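Local structure of serine protease pet (4OM9) at residues N396-A410 with I422-H436. The protein is a secreted autotransporter enterotoxin of enteroaggregative Escherichia coli, a serine protease whose target inside host cells is probably alpha-fodrin. Sequence-based numbering, arbitrary orientation.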
# COMPACT_ATOMS: atom_id res chain seq x y z
N ASN A 396 -15.33 23.02 13.13
CA ASN A 396 -14.37 22.37 12.24
C ASN A 396 -13.14 21.93 13.01
O ASN A 396 -12.67 22.68 13.87
CB ASN A 396 -13.94 23.30 11.11
CG ASN A 396 -15.08 23.69 10.22
OD1 ASN A 396 -15.51 22.90 9.39
ND2 ASN A 396 -15.58 24.91 10.38
N ILE A 397 -12.61 20.75 12.69
CA ILE A 397 -11.38 20.27 13.30
C ILE A 397 -10.24 20.09 12.28
O ILE A 397 -10.44 19.53 11.20
CB ILE A 397 -11.63 18.95 14.02
CG1 ILE A 397 -12.67 19.15 15.12
CG2 ILE A 397 -10.32 18.38 14.59
CD1 ILE A 397 -13.20 17.88 15.71
N TYR A 398 -9.05 20.58 12.65
CA TYR A 398 -7.84 20.45 11.83
C TYR A 398 -6.82 19.62 12.58
O TYR A 398 -6.44 19.96 13.70
CB TYR A 398 -7.31 21.83 11.47
CG TYR A 398 -5.89 22.01 10.93
CD1 TYR A 398 -4.83 22.22 11.81
CD2 TYR A 398 -5.64 22.12 9.55
CE1 TYR A 398 -3.55 22.47 11.33
CE2 TYR A 398 -4.35 22.35 9.06
CZ TYR A 398 -3.31 22.53 9.97
OH TYR A 398 -2.03 22.79 9.55
N VAL A 399 -6.45 18.50 11.99
CA VAL A 399 -5.53 17.55 12.60
C VAL A 399 -4.22 17.59 11.84
O VAL A 399 -4.18 17.32 10.63
CB VAL A 399 -6.12 16.14 12.59
CG1 VAL A 399 -5.27 15.19 13.42
CG2 VAL A 399 -7.55 16.19 13.11
N ALA A 400 -3.14 17.93 12.53
CA ALA A 400 -1.84 18.08 11.88
C ALA A 400 -0.69 17.37 12.60
O ALA A 400 -0.71 17.20 13.82
CB ALA A 400 -1.50 19.56 11.72
N GLY A 401 0.29 16.92 11.81
CA GLY A 401 1.62 16.68 12.34
C GLY A 401 1.95 15.26 12.71
O GLY A 401 3.12 14.93 12.93
N GLY A 402 0.93 14.43 12.83
CA GLY A 402 1.16 13.00 13.03
C GLY A 402 0.60 12.34 14.28
O GLY A 402 -0.14 11.36 14.18
N PRO A 403 0.96 12.84 15.47
CA PRO A 403 0.70 12.00 16.64
C PRO A 403 -0.55 12.37 17.43
O PRO A 403 -0.72 11.82 18.51
CB PRO A 403 1.95 12.23 17.49
CG PRO A 403 2.28 13.68 17.21
CD PRO A 403 1.76 14.02 15.82
N GLY A 404 -1.41 13.26 16.93
CA GLY A 404 -2.63 13.56 17.67
C GLY A 404 -3.74 12.54 17.42
O GLY A 404 -3.77 11.87 16.39
N THR A 405 -4.63 12.42 18.40
CA THR A 405 -5.84 11.61 18.29
C THR A 405 -7.07 12.46 18.58
O THR A 405 -7.09 13.27 19.52
CB THR A 405 -5.80 10.42 19.26
OG1 THR A 405 -4.76 9.53 18.85
CG2 THR A 405 -7.13 9.66 19.26
N VAL A 406 -8.08 12.30 17.74
CA VAL A 406 -9.41 12.82 17.99
C VAL A 406 -10.38 11.66 18.26
O VAL A 406 -10.48 10.72 17.47
CB VAL A 406 -9.90 13.65 16.81
CG1 VAL A 406 -11.37 14.09 17.04
CG2 VAL A 406 -9.01 14.84 16.62
N GLN A 407 -11.09 11.73 19.38
CA GLN A 407 -11.91 10.61 19.81
C GLN A 407 -13.36 10.99 20.06
O GLN A 407 -13.64 11.87 20.88
CB GLN A 407 -11.34 9.97 21.08
CG GLN A 407 -12.23 8.82 21.57
CD GLN A 407 -11.77 8.21 22.87
OE1 GLN A 407 -12.08 8.71 23.94
NE2 GLN A 407 -11.05 7.10 22.78
N LEU A 408 -14.28 10.32 19.38
CA LEU A 408 -15.71 10.54 19.56
C LEU A 408 -16.20 9.96 20.88
O LEU A 408 -15.85 8.84 21.23
CB LEU A 408 -16.49 9.92 18.42
CG LEU A 408 -15.98 10.32 17.04
CD1 LEU A 408 -16.94 9.90 15.96
CD2 LEU A 408 -15.76 11.81 16.98
N ASN A 409 -17.01 10.73 21.61
CA ASN A 409 -17.55 10.25 22.88
C ASN A 409 -18.94 10.81 23.17
O ASN A 409 -19.26 11.15 24.31
CB ASN A 409 -16.61 10.60 24.02
CG ASN A 409 -16.88 9.80 25.28
OD1 ASN A 409 -17.04 8.58 25.24
ND2 ASN A 409 -16.94 10.49 26.42
N ALA A 410 -19.77 10.91 22.13
CA ALA A 410 -21.15 11.39 22.26
C ALA A 410 -21.79 11.19 20.91
O ALA A 410 -21.10 10.92 19.94
CB ALA A 410 -21.20 12.87 22.70
N ILE A 422 -13.98 17.68 9.71
CA ILE A 422 -12.64 17.34 10.17
C ILE A 422 -11.68 17.17 8.97
O ILE A 422 -12.04 16.70 7.88
CB ILE A 422 -12.67 16.09 11.09
CG1 ILE A 422 -11.28 15.80 11.66
CG2 ILE A 422 -13.30 14.87 10.38
CD1 ILE A 422 -11.27 14.92 12.89
N PHE A 423 -10.46 17.62 9.18
CA PHE A 423 -9.51 17.81 8.11
C PHE A 423 -8.16 17.41 8.66
O PHE A 423 -7.83 17.76 9.79
CB PHE A 423 -9.50 19.26 7.60
CG PHE A 423 -10.86 19.75 7.17
CD1 PHE A 423 -11.78 20.22 8.11
CD2 PHE A 423 -11.24 19.71 5.83
CE1 PHE A 423 -13.05 20.63 7.72
CE2 PHE A 423 -12.50 20.13 5.43
CZ PHE A 423 -13.41 20.59 6.37
N PHE A 424 -7.41 16.64 7.87
CA PHE A 424 -6.14 16.10 8.29
C PHE A 424 -5.09 16.56 7.31
O PHE A 424 -5.12 16.10 6.17
CB PHE A 424 -6.16 14.57 8.31
CG PHE A 424 -7.37 13.95 8.98
CD1 PHE A 424 -8.58 13.86 8.32
CD2 PHE A 424 -7.26 13.38 10.24
CE1 PHE A 424 -9.69 13.28 8.94
CE2 PHE A 424 -8.36 12.78 10.86
CZ PHE A 424 -9.57 12.74 10.22
N THR A 425 -4.18 17.47 7.71
CA THR A 425 -3.07 17.82 6.83
C THR A 425 -1.97 16.81 6.91
O THR A 425 -2.15 15.71 7.41
CB THR A 425 -2.37 19.15 7.16
OG1 THR A 425 -2.79 19.64 8.43
CG2 THR A 425 -2.55 20.18 6.07
N GLU A 426 -0.80 17.27 6.46
CA GLU A 426 0.43 16.50 6.37
C GLU A 426 0.65 15.72 7.66
O GLU A 426 0.60 16.29 8.75
CB GLU A 426 1.61 17.44 6.08
CG GLU A 426 2.89 16.76 5.57
CD GLU A 426 4.03 17.76 5.31
OE1 GLU A 426 4.43 17.92 4.14
OE2 GLU A 426 4.54 18.37 6.29
N ASN A 427 0.85 14.41 7.50
CA ASN A 427 1.13 13.46 8.58
C ASN A 427 -0.10 13.11 9.41
O ASN A 427 -0.09 12.14 10.17
CB ASN A 427 2.26 13.96 9.48
CG ASN A 427 3.61 14.00 8.76
OD1 ASN A 427 3.90 13.15 7.91
ND2 ASN A 427 4.43 15.00 9.08
N GLY A 428 -1.15 13.90 9.26
CA GLY A 428 -2.45 13.62 9.85
C GLY A 428 -2.50 13.31 11.34
O GLY A 428 -1.86 13.98 12.16
N GLY A 429 -3.27 12.27 11.66
CA GLY A 429 -3.51 11.83 13.03
C GLY A 429 -4.59 10.76 13.03
O GLY A 429 -4.89 10.18 11.97
N LYS A 430 -5.16 10.48 14.20
CA LYS A 430 -6.11 9.39 14.36
C LYS A 430 -7.50 9.88 14.71
O LYS A 430 -7.65 10.74 15.60
CB LYS A 430 -5.65 8.41 15.44
CG LYS A 430 -4.78 7.27 14.94
CD LYS A 430 -5.04 5.99 15.75
CE LYS A 430 -4.41 4.76 15.06
NZ LYS A 430 -4.97 3.44 15.52
N LEU A 431 -8.50 9.35 14.02
CA LEU A 431 -9.90 9.51 14.41
C LEU A 431 -10.42 8.18 14.97
O LEU A 431 -10.53 7.20 14.24
CB LEU A 431 -10.78 9.95 13.23
CG LEU A 431 -12.29 9.96 13.59
CD1 LEU A 431 -12.57 10.90 14.78
CD2 LEU A 431 -13.15 10.37 12.41
N ASP A 432 -10.72 8.17 16.27
CA ASP A 432 -11.25 6.99 16.96
C ASP A 432 -12.76 7.14 17.12
O ASP A 432 -13.24 7.95 17.93
CB ASP A 432 -10.56 6.81 18.31
CG ASP A 432 -11.04 5.58 19.07
OD1 ASP A 432 -11.83 4.77 18.52
OD2 ASP A 432 -10.63 5.40 20.23
N LEU A 433 -13.51 6.36 16.33
CA LEU A 433 -14.97 6.43 16.33
C LEU A 433 -15.50 5.92 17.65
O LEU A 433 -16.64 6.20 18.00
CB LEU A 433 -15.58 5.63 15.17
CG LEU A 433 -15.13 6.00 13.76
CD1 LEU A 433 -15.87 5.21 12.72
CD2 LEU A 433 -15.31 7.46 13.49
N ASN A 434 -14.68 5.16 18.36
CA ASN A 434 -14.96 4.79 19.74
C ASN A 434 -16.38 4.22 19.94
O ASN A 434 -17.12 4.64 20.83
CB ASN A 434 -14.74 6.00 20.63
CG ASN A 434 -14.87 5.67 22.10
OD1 ASN A 434 -14.60 4.53 22.51
ND2 ASN A 434 -15.33 6.65 22.90
N GLY A 435 -16.76 3.25 19.09
CA GLY A 435 -18.06 2.62 19.22
C GLY A 435 -19.19 3.34 18.50
O GLY A 435 -20.28 2.80 18.37
N HIS A 436 -18.92 4.56 18.02
CA HIS A 436 -19.92 5.34 17.28
C HIS A 436 -19.86 5.07 15.77
O HIS A 436 -18.81 4.70 15.24
CB HIS A 436 -19.73 6.83 17.55
CG HIS A 436 -19.86 7.20 18.99
ND1 HIS A 436 -21.08 7.44 19.60
CD2 HIS A 436 -18.93 7.36 19.96
CE1 HIS A 436 -20.90 7.73 20.87
NE2 HIS A 436 -19.59 7.70 21.12
O HOH W 1 -15.20 6.38 25.98
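N434 reaches across to the end of strand 404-408, where its ND2 gives a nearly straight hydrogen bond to L408 O (2.8 Å), lying in the plane of both the amide and the carbonyl. N434 also stacks on Q407: chi1 of -174° swings its amide over Q407's, the planes 19° apart. Q407 extends its chain alongside D432, and its NE2 donates a hydrogen bond to D432 OD2 (3.1 Å) from above the carboxylate plane. D432 suits this place because its other oxygen, OD1, closes an Asx turn by accepting from N434 N (2.9 Å), and S455 holds OD2 as well. The H436 ring sets one face against A410 O. Inside the coil, on the face away from Q407 and D432, V399 CG2 and I422 CD1 of one sheet touch (3.9 Å), as do L408 CD2 and L431 CD1 of the next (4.0 Å); these branched aliphatic groups fill the interior between strand pairs 397-399/422-424 and 404-408/429-432. Both pairs are parallel, V406 facing L431, and V406 N hydrogen-bonds to K430 O (2.7 Å). G401 and G402 have backbone angles that call for glycine, and their N-H groups bond to E426 O and G428 O. Such stacked coils characterise the right-handed beta-helix of autotransporter passengers: backbone bonds set the coil spacing, apolar groups fill its inside, and the amide-carboxylate network ties successive turns at one corner.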